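Putative tryptophan halogenase (Xanthomonas campestris pv. campestris, PDB 6Y1W) is probably a flavin-dependent halogenase that uses reduced FAD to halogenate an aromatic substrate. Local coordinates at residues Phe88-Trp97 / Thr262-Trp273. Residues are numbered along the deposited sequence; the frame is centred on the assembly and turned at random.
Sequences FKVGIAFEHW and TFTRARADRAGW. With BUD ((2S,3S)-butane-2,3-diol), chain I; BUD ((2S,3S)-butane-2,3-diol), chain J.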
loop_
_atom_site.group_PDB
_atom_site.type_symbol
_atom_site.label_atom_id
_atom_site.label_comp_id
_atom_site.label_asym_id
_atom_site.label_seq_id
_atom_site.Cartn_x
_atom_site.Cartn_y
_atom_site.Cartn_z
ATOM N N PHE A 88 -23.886 7.023 15.072
ATOM C CA PHE A 88 -22.521 7.221 14.606
ATOM C C PHE A 88 -21.499 6.680 15.599
ATOM O O PHE A 88 -21.724 6.652 16.819
ATOM C CB PHE A 88 -22.252 8.712 14.336
ATOM C CG PHE A 88 -23.029 9.244 13.171
ATOM C CD1 PHE A 88 -22.584 9.008 11.853
ATOM C CD2 PHE A 88 -24.212 9.939 13.355
ATOM C CE1 PHE A 88 -23.311 9.457 10.755
ATOM C CE2 PHE A 88 -24.946 10.391 12.239
ATOM C CZ PHE A 88 -24.494 10.149 10.955
ATOM N N LYS A 89 -20.345 6.272 15.050
ATOM C CA LYS A 89 -19.247 5.734 15.843
ATOM C C LYS A 89 -17.971 6.438 15.444
ATOM O O LYS A 89 -17.666 6.499 14.254
ATOM C CB LYS A 89 -19.094 4.221 15.574
ATOM C CG LYS A 89 -17.872 3.610 16.271
ATOM C CD LYS A 89 -17.696 2.165 15.837
ATOM C CE LYS A 89 -16.341 1.621 16.378
ATOM N NZ LYS A 89 -15.949 0.358 15.602
ATOM N N VAL A 90 -17.219 6.953 16.432
ATOM C CA VAL A 90 -15.915 7.559 16.152
ATOM C C VAL A 90 -14.762 6.812 16.804
ATOM O O VAL A 90 -13.606 7.220 16.630
ATOM C CB VAL A 90 -15.874 9.047 16.550
ATOM C CG1 VAL A 90 -16.875 9.845 15.726
ATOM C CG2 VAL A 90 -16.163 9.205 18.058
ATOM N N GLY A 91 -15.023 5.735 17.546
ATOM C CA GLY A 91 -13.922 5.033 18.187
ATOM C C GLY A 91 -14.441 3.960 19.128
ATOM O O GLY A 91 -15.652 3.722 19.234
ATOM N N ILE A 92 -13.487 3.324 19.827
ATOM C CA ILE A 92 -13.747 2.262 20.802
ATOM C C ILE A 92 -13.070 2.668 22.108
ATOM O O ILE A 92 -11.866 2.982 22.115
ATOM C CB ILE A 92 -13.177 0.903 20.356
ATOM C CG1 ILE A 92 -13.807 0.492 19.007
ATOM C CG2 ILE A 92 -13.459 -0.188 21.376
ATOM C CD1 ILE A 92 -13.268 -0.827 18.429
ATOM N N ALA A 93 -13.817 2.623 23.216
ATOM C CA ALA A 93 -13.223 2.888 24.523
ATOM C C ALA A 93 -12.765 1.569 25.120
ATOM O O ALA A 93 -13.591 0.672 25.385
ATOM C CB ALA A 93 -14.221 3.601 25.440
ATOM N N PHE A 94 -11.440 1.434 25.298
ATOM C CA PHE A 94 -10.851 0.210 25.835
ATOM C C PHE A 94 -10.624 0.393 27.321
ATOM O O PHE A 94 -9.738 1.148 27.726
ATOM C CB PHE A 94 -9.538 -0.113 25.123
ATOM C CG PHE A 94 -9.756 -0.759 23.780
ATOM C CD1 PHE A 94 -10.025 -2.134 23.718
ATOM C CD2 PHE A 94 -9.814 -0.006 22.612
ATOM C CE1 PHE A 94 -10.305 -2.765 22.472
ATOM C CE2 PHE A 94 -10.063 -0.637 21.358
ATOM C CZ PHE A 94 -10.331 -2.008 21.304
ATOM N N GLU A 95 -11.438 -0.274 28.121
ATOM C CA GLU A 95 -11.370 -0.176 29.580
ATOM C C GLU A 95 -10.767 -1.443 30.178
ATOM O O GLU A 95 -11.180 -2.560 29.835
ATOM C CB GLU A 95 -12.764 0.081 30.146
ATOM C CG GLU A 95 -13.347 1.407 29.719
ATOM C CD GLU A 95 -14.736 1.667 30.266
ATOM O OE1 GLU A 95 -15.362 0.728 30.794
ATOM O OE2 GLU A 95 -15.189 2.833 30.183
ATOM N N HIS A 96 -9.768 -1.257 31.074
ATOM C CA HIS A 96 -9.171 -2.326 31.880
ATOM C C HIS A 96 -8.255 -3.244 31.060
ATOM O O HIS A 96 -7.985 -4.379 31.484
ATOM C CB HIS A 96 -10.224 -3.198 32.613
ATOM C CG HIS A 96 -11.113 -2.452 33.577
ATOM N ND1 HIS A 96 -10.643 -1.799 34.706
ATOM C CD2 HIS A 96 -12.464 -2.350 33.615
ATOM C CE1 HIS A 96 -11.670 -1.278 35.361
ATOM N NE2 HIS A 96 -12.785 -1.609 34.728
ATOM N N TRP A 97 -7.782 -2.802 29.884
ATOM C CA TRP A 97 -6.905 -3.639 29.066
ATOM C C TRP A 97 -5.441 -3.462 29.468
ATOM O O TRP A 97 -4.734 -4.455 29.715
ATOM C CB TRP A 97 -7.100 -3.318 27.559
ATOM C CG TRP A 97 -8.416 -3.837 27.045
ATOM C CD1 TRP A 97 -9.639 -3.217 27.115
ATOM C CD2 TRP A 97 -8.646 -5.094 26.386
ATOM N NE1 TRP A 97 -10.610 -4.025 26.583
ATOM C CE2 TRP A 97 -10.036 -5.177 26.122
ATOM C CE3 TRP A 97 -7.818 -6.155 26.002
ATOM C CZ2 TRP A 97 -10.618 -6.274 25.505
ATOM C CZ3 TRP A 97 -8.400 -7.258 25.407
ATOM C CH2 TRP A 97 -9.790 -7.308 25.153
ATOM N N THR A 262 -20.925 8.121 21.362
ATOM C CA THR A 262 -20.367 8.042 20.014
ATOM C C THR A 262 -19.276 6.980 19.894
ATOM O O THR A 262 -18.588 6.933 18.869
ATOM C CB THR A 262 -19.783 9.385 19.571
ATOM O OG1 THR A 262 -18.909 9.873 20.586
ATOM C CG2 THR A 262 -20.931 10.454 19.289
ATOM N N PHE A 263 -19.167 6.085 20.866
ATOM C CA PHE A 263 -18.134 5.062 20.838
ATOM C C PHE A 263 -18.743 3.711 21.188
ATOM O O PHE A 263 -19.794 3.614 21.823
ATOM C CB PHE A 263 -16.983 5.417 21.797
ATOM C CG PHE A 263 -17.427 5.584 23.222
ATOM C CD1 PHE A 263 -17.558 4.479 24.040
ATOM C CD2 PHE A 263 -17.776 6.840 23.724
ATOM C CE1 PHE A 263 -17.997 4.609 25.337
ATOM C CE2 PHE A 263 -18.240 6.986 25.027
ATOM C CZ PHE A 263 -18.352 5.886 25.834
ATOM N N THR A 264 -18.063 2.659 20.736
ATOM C CA THR A 264 -18.300 1.299 21.206
ATOM C C THR A 264 -17.455 1.111 22.447
ATOM O O THR A 264 -16.326 1.598 22.491
ATOM C CB THR A 264 -17.877 0.312 20.110
ATOM O OG1 THR A 264 -18.761 0.437 18.987
ATOM C CG2 THR A 264 -17.854 -1.124 20.653
ATOM N N ARG A 265 -18.000 0.443 23.465
ATOM C CA ARG A 265 -17.216 0.178 24.668
ATOM C C ARG A 265 -16.726 -1.259 24.652
ATOM O O ARG A 265 -17.498 -2.174 24.360
ATOM C CB ARG A 265 -18.035 0.464 25.929
ATOM C CG ARG A 265 -17.179 0.519 27.205
ATOM C CD ARG A 265 -18.045 0.982 28.374
ATOM N NE ARG A 265 -18.864 -0.113 28.880
ATOM C CZ ARG A 265 -19.898 0.045 29.698
ATOM N NH1 ARG A 265 -20.237 1.279 30.090
ATOM N NH2 ARG A 265 -20.569 -1.027 30.129
ATOM N N ALA A 266 -15.429 -1.446 24.958
ATOM C CA ALA A 266 -14.799 -2.767 25.064
ATOM C C ALA A 266 -14.186 -2.862 26.451
ATOM O O ALA A 266 -13.077 -2.355 26.672
ATOM C CB ALA A 266 -13.721 -2.947 23.998
ATOM N N ARG A 267 -14.899 -3.503 27.388
ATOM C CA ARG A 267 -14.502 -3.464 28.793
ATOM C C ARG A 267 -13.941 -4.826 29.178
ATOM O O ARG A 267 -14.704 -5.793 29.309
ATOM C CB ARG A 267 -15.688 -3.107 29.676
ATOM C CG ARG A 267 -15.301 -3.111 31.193
ATOM C CD ARG A 267 -16.536 -2.759 32.045
ATOM N NE ARG A 267 -16.771 -1.319 31.929
ATOM C CZ ARG A 267 -17.807 -0.700 32.484
ATOM N NH1 ARG A 267 -18.713 -1.409 33.167
ATOM N NH2 ARG A 267 -17.927 0.615 32.362
ATOM N N ALA A 268 -12.626 -4.883 29.422
ATOM C CA ALA A 268 -12.003 -6.150 29.794
ATOM C C ALA A 268 -12.386 -6.550 31.216
ATOM O O ALA A 268 -12.609 -5.703 32.076
ATOM C CB ALA A 268 -10.486 -6.043 29.688
ATOM N N ASP A 269 -12.467 -7.865 31.441
ATOM C CA ASP A 269 -12.769 -8.413 32.758
ATOM C C ASP A 269 -11.689 -9.449 33.089
ATOM O O ASP A 269 -10.542 -9.290 32.663
ATOM C CB ASP A 269 -14.181 -9.018 32.784
ATOM C CG ASP A 269 -14.743 -9.101 34.198
ATOM O OD1 ASP A 269 -15.116 -8.037 34.755
ATOM O OD2 ASP A 269 -14.758 -10.230 34.750
ATOM N N ARG A 270 -12.025 -10.495 33.840
ATOM C CA ARG A 270 -10.999 -11.437 34.320
ATOM C C ARG A 270 -10.550 -12.416 33.250
ATOM O O ARG A 270 -9.384 -12.838 33.255
ATOM C CB ARG A 270 -11.538 -12.258 35.505
ATOM C CG ARG A 270 -11.844 -11.440 36.742
ATOM C CD ARG A 270 -12.557 -12.371 37.767
ATOM N NE ARG A 270 -11.769 -13.586 38.017
ATOM C CZ ARG A 270 -10.690 -13.638 38.811
ATOM N NH1 ARG A 270 -10.250 -12.556 39.452
ATOM N NH2 ARG A 270 -10.058 -14.795 38.948
ATOM N N ALA A 271 -11.459 -12.830 32.356
ATOM C CA ALA A 271 -11.174 -13.884 31.378
ATOM C C ALA A 271 -11.935 -13.611 30.077
ATOM O O ALA A 271 -12.341 -14.534 29.346
ATOM C CB ALA A 271 -11.522 -15.273 31.927
ATOM N N GLY A 272 -12.054 -12.331 29.745
ATOM C CA GLY A 272 -12.767 -11.936 28.541
ATOM C C GLY A 272 -13.055 -10.452 28.601
ATOM O O GLY A 272 -12.411 -9.719 29.348
ATOM N N TRP A 273 -14.040 -10.030 27.806
ATOM C CA TRP A 273 -14.343 -8.616 27.733
ATOM C C TRP A 273 -15.789 -8.439 27.299
ATOM O O TRP A 273 -16.408 -9.359 26.766
ATOM C CB TRP A 273 -13.380 -7.898 26.776
ATOM C CG TRP A 273 -13.524 -8.302 25.330
ATOM C CD1 TRP A 273 -12.937 -9.362 24.733
ATOM C CD2 TRP A 273 -14.284 -7.631 24.319
ATOM N NE1 TRP A 273 -13.319 -9.445 23.399
ATOM C CE2 TRP A 273 -14.133 -8.373 23.125
ATOM C CE3 TRP A 273 -15.086 -6.482 24.305
ATOM C CZ2 TRP A 273 -14.757 -7.998 21.927
ATOM C CZ3 TRP A 273 -15.697 -6.109 23.126
ATOM C CH2 TRP A 273 -15.532 -6.858 21.949
HETATM C C1 BUD I . -16.589 -15.135 33.965
HETATM O O1 BUD I . -14.912 -13.944 35.118
HETATM C C2 BUD I . -15.260 -14.417 33.852
HETATM O O2 BUD I . -14.383 -12.350 33.037
HETATM C C3 BUD I . -15.447 -13.232 32.898
HETATM C C4 BUD I . -15.441 -13.733 31.455
HETATM C C1 BUD J . -12.788 -5.427 38.134
HETATM O O1 BUD J . -12.864 -7.847 37.774
HETATM C C2 BUD J . -12.735 -6.594 37.147
HETATM O O2 BUD J . -11.278 -7.834 35.798
HETATM C C3 BUD J . -11.376 -6.613 36.465
HETATM C C4 BUD J . -11.275 -5.502 35.422
HETATM O O HOH W 1 -17.298 3.636 31.461
#
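R267 grips E95 side-on: NE (2.7 Å) and NH2 (3.0 Å) both donate to E95 OE1, NE nearly along the C-O axis and NH2 on the syn lone pair. Carboxylate and guanidinium are almost coplanar, 10° apart. R267 starts with CG anti to its backbone N (chi1 178°) and bends at chi3, which swings NE and NH2 back toward E95; NH1 is hydrogen-bonded to N306. The R265 guanidinium lies over one face of that of R267, and R265 CD is 3.6 Å from E95 OE1. Water 1 donates to E95 OE2.

Strands 91-95 and 263-268 pair in parallel, neighbours in a mixed sheet. E95, R265 and R267 are on one face; on the face carrying I92, F94 and A266, I92 CG2 and F94 CE1 close on A266 CB. W97 is wedged here, with A268 CB over its five-membered ring (3.7 Å from the centroid) and F94 CD1 on the opposite face. Its NE1 donates to A266 O (3.0 Å) from above the carbonyl plane, while E95 N reaches that oxygen from the opposite face. W97 CZ2 presses on W273 CB at 3.4 Å, the indole planes oblique at 55°.

K89, predicted to be catalytic, extends past T264 OG1, its NZ hydrogen-bonded to S348; T264 OG1 is hydrogen-bonded to H164. The two faces thus differ in chemistry: E95 probably offsets part of the charge of two arginines whose guanidinium groups lie face over face, while A266 O, accepting from both E95 N and W97 NE1, helps hold the W97 indole beside F94, which touches E347, a predicted tryptophan-binding residue.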